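Long-range contact in CocE/NonD family hydrolase (Staphylococcus aureus subsp. aureus COL, PDB 3III), which probably hydrolyses ester or amide bonds as an alpha/beta-hydrolase, its natural substrate being unknown: residues A[334-346]-A[439-452]. Numbering follows the deposited sequence.
Sequences IYEVRDQFYKGEF and VNFPDFNHIENGQV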
ATOM      1  N   ILE A 334      10.864  -7.599  -9.690  1.00  9.38           N
ATOM      2  CA  ILE A 334      11.850  -8.092  -8.771  1.00  9.28           C
ATOM      3  C   ILE A 334      11.050  -8.291  -7.465  1.00  9.64           C
ATOM      4  O   ILE A 334      10.367  -7.371  -7.005  1.00  9.62           O
ATOM      5  CB  ILE A 334      12.944  -7.086  -8.622  1.00  9.50           C
ATOM      6  CG1 ILE A 334      13.831  -6.972  -9.906  1.00 10.18           C
ATOM      7  CG2 ILE A 334      13.780  -7.375  -7.353  1.00  6.96           C
ATOM      8  CD1 ILE A 334      14.916  -5.877  -9.809  1.00 11.43           C
ATOM      9  N   TYR A 335      11.161  -9.476  -6.868  1.00 10.32           N
ATOM     10  CA  TYR A 335      10.385  -9.783  -5.670  1.00  8.49           C
ATOM     11  C   TYR A 335      11.141 -10.583  -4.648  1.00  9.04           C
ATOM     12  O   TYR A 335      11.959 -11.439  -5.002  1.00  9.31           O
ATOM     13  CB  TYR A 335       9.085 -10.535  -6.062  1.00  8.73           C
ATOM     14  CG  TYR A 335       9.320 -11.845  -6.751  1.00  7.17           C
ATOM     15  CD1 TYR A 335       9.306 -13.048  -6.049  1.00  8.26           C
ATOM     16  CD2 TYR A 335       9.589 -11.893  -8.108  1.00 11.46           C
ATOM     17  CE1 TYR A 335       9.547 -14.239  -6.653  1.00  9.89           C
ATOM     18  CE2 TYR A 335       9.863 -13.109  -8.730  1.00  9.16           C
ATOM     19  CZ  TYR A 335       9.803 -14.289  -7.999  1.00  9.52           C
ATOM     20  OH  TYR A 335      10.082 -15.501  -8.618  1.00  7.13           O
ATOM     21  N   GLU A 336      10.838 -10.350  -3.369  1.00  8.57           N
ATOM     22  CA  GLU A 336      11.378 -11.180  -2.269  1.00  8.75           C
ATOM     23  C   GLU A 336      10.557 -12.439  -2.064  1.00  8.39           C
ATOM     24  O   GLU A 336       9.333 -12.376  -1.953  1.00  7.58           O
ATOM     25  CB  GLU A 336      11.444 -10.394  -0.925  1.00  9.07           C
ATOM     26  CG  GLU A 336      12.084 -11.210   0.154  1.00  9.67           C
ATOM     27  CD  GLU A 336      12.311 -10.493   1.449  1.00 12.56           C
ATOM     28  OE1 GLU A 336      11.869  -9.328   1.614  1.00  9.30           O
ATOM     29  OE2 GLU A 336      12.938 -11.150   2.293  1.00 11.58           O
ATOM     30  N   VAL A 337      11.230 -13.579  -1.981  1.00  8.67           N
ATOM     31  CA  VAL A 337      10.620 -14.791  -1.451  1.00  7.47           C
ATOM     32  C   VAL A 337      10.993 -14.863   0.045  1.00  6.58           C
ATOM     33  O   VAL A 337      12.143 -15.116   0.408  1.00  5.99           O
ATOM     34  CB  VAL A 337      11.121 -16.026  -2.162  1.00  7.45           C
ATOM     35  CG1 VAL A 337      10.375 -17.287  -1.614  1.00  7.26           C
ATOM     36  CG2 VAL A 337      10.828 -15.902  -3.693  1.00  8.61           C
ATOM     37  N   ARG A 338      10.039 -14.597   0.927  1.00  6.46           N
ATOM     38  CA  ARG A 338      10.345 -14.475   2.358  1.00  6.91           C
ATOM     39  C   ARG A 338      10.532 -15.893   2.914  1.00  7.78           C
ATOM     40  O   ARG A 338       9.724 -16.749   2.641  1.00  6.69           O
ATOM     41  CB  ARG A 338       9.197 -13.829   3.103  1.00  6.86           C
ATOM     42  CG  ARG A 338       8.891 -12.436   2.662  1.00  6.65           C
ATOM     43  CD  ARG A 338       7.640 -11.874   3.321  1.00  7.19           C
ATOM     44  NE  ARG A 338       6.509 -12.728   2.995  1.00  7.70           N
ATOM     45  CZ  ARG A 338       5.283 -12.606   3.507  1.00 10.52           C
ATOM     46  NH1 ARG A 338       4.958 -11.598   4.328  1.00  8.76           N
ATOM     47  NH2 ARG A 338       4.342 -13.474   3.134  1.00  9.46           N
ATOM     48  N   ASP A 339      11.538 -16.107   3.747  1.00  6.80           N
ATOM     49  CA  ASP A 339      11.696 -17.367   4.468  1.00  7.66           C
ATOM     50  C   ASP A 339      11.387 -17.185   5.988  1.00  8.15           C
ATOM     51  O   ASP A 339      10.562 -17.942   6.556  1.00  7.16           O
ATOM     52  CB  ASP A 339      13.120 -17.878   4.318  1.00  8.08           C
ATOM     53  CG  ASP A 339      13.343 -19.185   5.117  1.00 11.45           C
ATOM     54  OD1 ASP A 339      12.356 -19.928   5.367  1.00  9.76           O
ATOM     55  OD2 ASP A 339      14.482 -19.429   5.497  1.00 12.53           O
ATOM     56  N   GLN A 340      12.052 -16.203   6.606  1.00  7.52           N
ATOM     57  CA  GLN A 340      11.797 -15.777   7.977  1.00  9.04           C
ATOM     58  C   GLN A 340      11.780 -14.231   8.011  1.00  8.54           C
ATOM     59  O   GLN A 340      11.973 -13.568   6.974  1.00  7.26           O
ATOM     60  CB  GLN A 340      12.849 -16.320   8.970  1.00  9.99           C
ATOM     61  CG  GLN A 340      12.972 -17.824   9.099  1.00 13.61           C
ATOM     62  CD  GLN A 340      12.290 -18.427  10.364  1.00 21.62           C
ATOM     63  OE1 GLN A 340      12.116 -17.755  11.430  1.00 23.64           O
ATOM     64  NE2 GLN A 340      11.886 -19.718  10.252  1.00 21.62           N
ATOM     65  N   PHE A 341      11.598 -13.677   9.206  1.00  7.94           N
ATOM     66  CA  PHE A 341      11.545 -12.220   9.427  1.00  7.67           C
ATOM     67  C   PHE A 341      12.882 -11.668   8.949  1.00  8.33           C
ATOM     68  O   PHE A 341      13.963 -12.046   9.485  1.00  8.04           O
ATOM     69  CB  PHE A 341      11.291 -11.915  10.934  1.00  7.79           C
ATOM     70  CG  PHE A 341      11.359 -10.464  11.285  1.00  5.96           C
ATOM     71  CD1 PHE A 341      10.249  -9.666  11.221  1.00  7.57           C
ATOM     72  CD2 PHE A 341      12.560  -9.901  11.651  1.00  9.67           C
ATOM     73  CE1 PHE A 341      10.318  -8.294  11.502  1.00  9.43           C
ATOM     74  CE2 PHE A 341      12.664  -8.526  11.918  1.00  9.84           C
ATOM     75  CZ  PHE A 341      11.524  -7.725  11.876  1.00  9.05           C
ATOM     76  N   TYR A 342      12.834 -10.746   7.988  1.00  7.74           N
ATOM     77  CA  TYR A 342      14.103 -10.125   7.462  1.00  8.35           C
ATOM     78  C   TYR A 342      15.111 -11.141   6.936  1.00  7.92           C
ATOM     79  O   TYR A 342      16.359 -10.936   7.009  1.00  9.85           O
ATOM     80  CB  TYR A 342      14.702  -9.201   8.524  1.00  7.49           C
ATOM     81  CG  TYR A 342      14.195  -7.780   8.324  1.00  7.50           C
ATOM     82  CD1 TYR A 342      12.834  -7.476   8.445  1.00  5.52           C
ATOM     83  CD2 TYR A 342      15.075  -6.754   7.917  1.00  8.57           C
ATOM     84  CE1 TYR A 342      12.344  -6.183   8.229  1.00  7.04           C
ATOM     85  CE2 TYR A 342      14.578  -5.450   7.667  1.00 10.08           C
ATOM     86  CZ  TYR A 342      13.214  -5.175   7.893  1.00  7.98           C
ATOM     87  OH  TYR A 342      12.708  -3.883   7.658  1.00  8.49           O
ATOM     88  N   LYS A 343      14.583 -12.228   6.394  1.00  7.48           N
ATOM     89  CA  LYS A 343      15.440 -13.260   5.768  1.00  8.57           C
ATOM     90  C   LYS A 343      14.685 -13.754   4.549  1.00  7.90           C
ATOM     91  O   LYS A 343      13.603 -14.351   4.656  1.00  7.88           O
ATOM     92  CB  LYS A 343      15.725 -14.410   6.686  1.00  8.45           C
ATOM     93  CG  LYS A 343      16.638 -15.479   6.066  1.00 10.65           C
ATOM     94  CD  LYS A 343      16.593 -16.773   6.856  1.00 12.46           C
ATOM     95  CE  LYS A 343      17.554 -17.840   6.295  1.00 12.58           C
ATOM     96  NZ  LYS A 343      17.054 -18.359   4.991  1.00 14.04           N
ATOM     97  N   GLY A 344      15.254 -13.528   3.386  1.00  8.48           N
ATOM     98  CA  GLY A 344      14.647 -14.022   2.128  1.00  8.81           C
ATOM     99  C   GLY A 344      15.565 -13.862   0.954  1.00 11.13           C
ATOM    100  O   GLY A 344      16.704 -13.399   1.113  1.00 13.84           O
ATOM    101  N   GLU A 345      15.091 -14.229  -0.229  1.00 11.13           N
ATOM    102  CA  GLU A 345      15.902 -14.205  -1.428  1.00 11.38           C
ATOM    103  C   GLU A 345      15.131 -13.390  -2.465  1.00 10.86           C
ATOM    104  O   GLU A 345      13.915 -13.562  -2.631  1.00  9.81           O
ATOM    105  CB  GLU A 345      16.084 -15.665  -1.881  1.00 12.18           C
ATOM    106  CG  GLU A 345      16.651 -15.817  -3.244  1.00 17.16           C
ATOM    107  CD  GLU A 345      16.856 -17.291  -3.712  1.00 20.50           C
ATOM    108  OE1 GLU A 345      16.302 -18.267  -3.126  1.00 20.63           O
ATOM    109  OE2 GLU A 345      17.565 -17.422  -4.714  1.00 21.13           O
ATOM    110  N   PHE A 346      15.808 -12.492  -3.164  1.00  9.94           N
ATOM    111  CA  PHE A 346      15.165 -11.753  -4.201  1.00  9.79           C
ATOM    112  C   PHE A 346      15.334 -12.474  -5.545  1.00 10.09           C
ATOM    113  O   PHE A 346      16.413 -12.942  -5.871  1.00  9.45           O
ATOM    114  CB  PHE A 346      15.725 -10.337  -4.247  1.00 11.31           C
ATOM    115  CG  PHE A 346      15.206  -9.467  -3.159  1.00 10.41           C
ATOM    116  CD1 PHE A 346      14.155  -8.625  -3.396  1.00 10.95           C
ATOM    117  CD2 PHE A 346      15.751  -9.510  -1.875  1.00 12.95           C
ATOM    118  CE1 PHE A 346      13.651  -7.800  -2.416  1.00 11.39           C
ATOM    119  CE2 PHE A 346      15.217  -8.714  -0.857  1.00 14.55           C
ATOM    120  CZ  PHE A 346      14.151  -7.839  -1.133  1.00 13.07           C
ATOM    121  N   VAL A 439       6.050 -19.078  12.106  1.00  6.77           N
ATOM    122  CA  VAL A 439       7.130 -18.208  11.601  1.00  7.04           C
ATOM    123  C   VAL A 439       6.515 -16.820  11.309  1.00  8.22           C
ATOM    124  O   VAL A 439       5.667 -16.666  10.390  1.00  9.42           O
ATOM    125  CB  VAL A 439       7.745 -18.764  10.312  1.00  7.59           C
ATOM    126  CG1 VAL A 439       8.860 -17.769   9.742  1.00  5.49           C
ATOM    127  CG2 VAL A 439       8.299 -20.164  10.544  1.00  5.93           C
ATOM    128  N   ASN A 440       6.921 -15.822  12.081  1.00  7.84           N
ATOM    129  CA  ASN A 440       6.365 -14.482  11.915  1.00  8.18           C
ATOM    130  C   ASN A 440       7.039 -13.661  10.824  1.00  8.00           C
ATOM    131  O   ASN A 440       8.231 -13.835  10.550  1.00  8.33           O
ATOM    132  CB  ASN A 440       6.422 -13.725  13.242  1.00  9.00           C
ATOM    133  CG  ASN A 440       5.490 -14.318  14.289  1.00 12.39           C
ATOM    134  OD1 ASN A 440       5.908 -14.553  15.400  1.00 12.30           O
ATOM    135  ND2 ASN A 440       4.206 -14.531  13.937  1.00 10.55           N
ATOM    136  N   PHE A 441       6.295 -12.701  10.280  1.00  7.26           N
ATOM    137  CA  PHE A 441       6.796 -11.827   9.233  1.00  6.91           C
ATOM    138  C   PHE A 441       6.370 -10.415   9.523  1.00  6.18           C
ATOM    139  O   PHE A 441       5.358 -10.214  10.206  1.00  6.45           O
ATOM    140  CB  PHE A 441       6.285 -12.246   7.842  1.00  7.09           C
ATOM    141  CG  PHE A 441       6.776 -13.617   7.381  1.00  8.48           C
ATOM    142  CD1 PHE A 441       8.082 -13.786   6.882  1.00  7.84           C
ATOM    143  CD2 PHE A 441       5.963 -14.733   7.494  1.00  8.92           C
ATOM    144  CE1 PHE A 441       8.532 -15.008   6.487  1.00  9.65           C
ATOM    145  CE2 PHE A 441       6.413 -15.963   7.104  1.00  9.94           C
ATOM    146  CZ  PHE A 441       7.683 -16.130   6.586  1.00  8.27           C
ATOM    147  N   PRO A 442       7.109  -9.422   8.985  1.00  6.54           N
ATOM    148  CA  PRO A 442       6.596  -8.073   8.999  1.00  7.52           C
ATOM    149  C   PRO A 442       5.163  -8.042   8.395  1.00  7.77           C
ATOM    150  O   PRO A 442       4.895  -8.667   7.362  1.00  8.67           O
ATOM    151  CB  PRO A 442       7.620  -7.300   8.128  1.00  8.65           C
ATOM    152  CG  PRO A 442       8.848  -8.152   8.167  1.00  7.61           C
ATOM    153  CD  PRO A 442       8.339  -9.508   8.168  1.00  7.66           C
ATOM    154  N   ASP A 443       4.301  -7.241   9.004  1.00  7.99           N
ATOM    155  CA  ASP A 443       2.890  -7.222   8.638  1.00  9.00           C
ATOM    156  C   ASP A 443       2.392  -5.841   9.012  1.00  7.79           C
ATOM    157  O   ASP A 443       3.145  -5.000   9.499  1.00  9.06           O
ATOM    158  CB  ASP A 443       2.172  -8.361   9.379  1.00  8.31           C
ATOM    159  CG  ASP A 443       0.889  -8.841   8.699  1.00 10.71           C
ATOM    160  OD1 ASP A 443       0.248  -8.096   7.926  1.00 12.38           O
ATOM    161  OD2 ASP A 443       0.512 -10.000   8.982  1.00 10.92           O
ATOM    162  N   PHE A 444       1.144  -5.563   8.727  1.00  6.99           N
ATOM    163  CA  PHE A 444       0.615  -4.182   8.942  1.00  6.56           C
ATOM    164  C   PHE A 444       0.206  -3.960  10.426  1.00  6.34           C
ATOM    165  O   PHE A 444      -0.383  -4.835  11.050  1.00  8.51           O
ATOM    166  CB  PHE A 444      -0.557  -3.949   8.029  1.00  6.44           C
ATOM    167  CG  PHE A 444      -1.053  -2.530   8.034  1.00  5.32           C
ATOM    168  CD1 PHE A 444      -2.269  -2.246   8.585  1.00  7.23           C
ATOM    169  CD2 PHE A 444      -0.293  -1.512   7.498  1.00  6.00           C
ATOM    170  CE1 PHE A 444      -2.766  -0.931   8.562  1.00  7.67           C
ATOM    171  CE2 PHE A 444      -0.744  -0.228   7.493  1.00  6.20           C
ATOM    172  CZ  PHE A 444      -1.980   0.057   8.065  1.00  5.99           C
ATOM    173  N   ASN A 445       0.451  -2.798  11.004  1.00  7.17           N
ATOM    174  CA  ASN A 445       1.205  -1.692  10.461  1.00  6.90           C
ATOM    175  C   ASN A 445       2.538  -1.678  11.224  1.00  7.60           C
ATOM    176  O   ASN A 445       2.612  -1.295  12.429  1.00  7.53           O
ATOM    177  CB  ASN A 445       0.348  -0.387  10.628  1.00  7.73           C
ATOM    178  CG  ASN A 445       0.995   0.832  10.037  1.00  8.15           C
ATOM    179  OD1 ASN A 445       2.152   0.747   9.593  1.00  7.92           O
ATOM    180  ND2 ASN A 445       0.304   1.998  10.072  1.00  4.62           N
ATOM    181  N   HIS A 446       3.608  -2.082  10.523  1.00  7.66           N
ATOM    182  CA  HIS A 446       4.946  -2.282  11.129  1.00  8.34           C
ATOM    183  C   HIS A 446       4.899  -3.179  12.374  1.00  8.96           C
ATOM    184  O   HIS A 446       5.510  -2.871  13.380  1.00  9.83           O
ATOM    185  CB  HIS A 446       5.638  -0.950  11.453  1.00  8.27           C
ATOM    186  CG  HIS A 446       6.020  -0.182  10.225  1.00  9.55           C
ATOM    187  ND1 HIS A 446       5.083   0.443   9.433  1.00  5.61           N
ATOM    188  CD2 HIS A 446       7.217   0.011   9.629  1.00  8.94           C
ATOM    189  CE1 HIS A 446       5.699   0.978   8.392  1.00 11.35           C
ATOM    190  NE2 HIS A 446       6.997   0.733   8.486  1.00  7.78           N
ATOM    191  N   ILE A 447       4.105  -4.238  12.314  1.00  8.17           N
ATOM    192  CA  ILE A 447       4.150  -5.263  13.357  1.00  7.86           C
ATOM    193  C   ILE A 447       5.152  -6.336  12.940  1.00  7.33           C
ATOM    194  O   ILE A 447       5.456  -6.474  11.772  1.00  6.83           O
ATOM    195  CB  ILE A 447       2.759  -5.890  13.687  1.00  7.28           C
ATOM    196  CG1 ILE A 447       2.192  -6.723  12.506  1.00  7.54           C
ATOM    197  CG2 ILE A 447       1.801  -4.767  14.145  1.00  8.41           C
ATOM    198  CD1 ILE A 447       0.816  -7.480  12.916  1.00  5.47           C
ATOM    199  N   GLU A 448       5.751  -6.981  13.924  1.00  8.07           N
ATOM    200  CA  GLU A 448       6.762  -8.030  13.652  1.00  8.77           C
ATOM    201  C   GLU A 448       6.266  -9.433  13.963  1.00  9.84           C
ATOM    202  O   GLU A 448       6.966 -10.411  13.652  1.00 10.71           O
ATOM    203  CB  GLU A 448       8.052  -7.725  14.406  1.00  9.50           C
ATOM    204  CG  GLU A 448       8.620  -6.356  13.972  1.00  8.56           C
ATOM    205  CD  GLU A 448       9.994  -6.039  14.487  1.00 11.22           C
ATOM    206  OE1 GLU A 448      10.557  -6.786  15.337  1.00  9.46           O
ATOM    207  OE2 GLU A 448      10.543  -4.992  14.030  1.00 12.41           O
ATOM    208  N   ASN A 449       5.076  -9.536  14.551  1.00  9.41           N
ATOM    209  CA  ASN A 449       4.438 -10.868  14.817  1.00  9.17           C
ATOM    210  C   ASN A 449       3.327 -11.188  13.839  1.00  9.04           C
ATOM    211  O   ASN A 449       2.336 -11.826  14.201  1.00  9.84           O
ATOM    212  CB  ASN A 449       3.883 -10.920  16.263  1.00 10.55           C
ATOM    213  CG  ASN A 449       2.729  -9.926  16.497  1.00 12.93           C
ATOM    214  OD1 ASN A 449       2.634  -8.911  15.823  1.00  7.82           O
ATOM    215  ND2 ASN A 449       1.809 -10.283  17.403  1.00 13.31           N
ATOM    216  N   GLY A 450       3.492 -10.771  12.587  1.00  7.47           N
ATOM    217  CA  GLY A 450       2.533 -11.011  11.575  1.00  8.92           C
ATOM    218  C   GLY A 450       2.621 -12.380  10.933  1.00  8.88           C
ATOM    219  O   GLY A 450       3.384 -13.260  11.339  1.00  7.99           O
ATOM    220  N   GLN A 451       1.820 -12.554   9.892  1.00  9.06           N
ATOM    221  CA  GLN A 451       1.638 -13.860   9.297  1.00  8.16           C
ATOM    222  C   GLN A 451       1.958 -13.778   7.805  1.00  8.32           C
ATOM    223  O   GLN A 451       2.575 -12.834   7.347  1.00  9.07           O
ATOM    224  CB  GLN A 451       0.229 -14.409   9.620  1.00  7.75           C
ATOM    225  CG  GLN A 451      -0.950 -13.678   8.957  1.00  7.26           C
ATOM    226  CD  GLN A 451      -2.377 -14.105   9.541  1.00  8.12           C
ATOM    227  OE1 GLN A 451      -2.461 -14.952  10.398  1.00 11.94           O
ATOM    228  NE2 GLN A 451      -3.451 -13.492   9.043  1.00  7.32           N
ATOM    229  N   VAL A 452       1.633 -14.803   7.064  1.00  8.11           N
ATOM    230  CA  VAL A 452       2.005 -14.867   5.636  1.00  7.56           C
ATOM    231  C   VAL A 452       1.085 -14.014   4.783  1.00  7.04           C
ATOM    232  O   VAL A 452       1.533 -13.192   3.975  1.00  9.10           O
ATOM    233  CB  VAL A 452       1.934 -16.302   5.129  1.00  6.58           C
ATOM    234  CG1 VAL A 452       2.003 -16.425   3.549  1.00  6.30           C
ATOM    235  CG2 VAL A 452       3.019 -17.167   5.767  1.00  9.27           C
TER
HETATM  236  O   HOH W   1       6.376  -9.214   5.176  1.00 11.29           O
HETATM  237  O   HOH W   2       2.848 -10.380   6.178  1.00 12.06           O
HETATM  238  O   HOH W   3      10.480 -15.216  11.428  1.00  6.60           O
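R338 lays its guanidinium flat over one face of the F441 ring, a cation-pi stack with CZ 4.6 Å from the ring centroid and the two planes 26° apart. The arginine chain runs out extended and then bends at chi3, which carries the guanidinium over that face, offset toward the rim, while its CB rests 3.6 Å from CE1 of F441. In the guanidinium plane, NH2 gives a nearly straight hydrogen bond to the backbone O of V452 (2.9 Å, 172°) and has a second partner in T501. One water accepts from NH1 and donates to P442 O; another beside NH1 lies within reach of both P442 O and Q451 O. Stack and edge bonds together help fix the tilt and rotation of this buried cation. D339 O lies at the edge of the F441 ring, 3.4 Å from CZ.

Whereas R338, F441, P442, V439 and V452 are buried, the side toward the type II beta turn 340-343 is partly exposed. Here a water joins Q340 OE1, F341 N and N440 O in place of a direct backbone bond, and the Q340 amide lies across the methyls of V439. F341 sets CD1 3.6 Å from P442 CD and CZ 3.5 Å from CD of E448, whose carboxylate is turned 46° from the ring and pairs with K298. Y342 only brushes P442 CG with its ring edge, its hydroxyl bonding to E301.

The contact joins the alpha/beta-hydrolase sheet to the C-terminal beta domain: strands 333-338 and 343-349 form one end of the mixed sheet, next to 290-295, whereas 441-443 is a weakly bonded edge strand of a five-stranded antiparallel sheet, beside 447-458, with strand 490-503 packing against R338, F441 and V452.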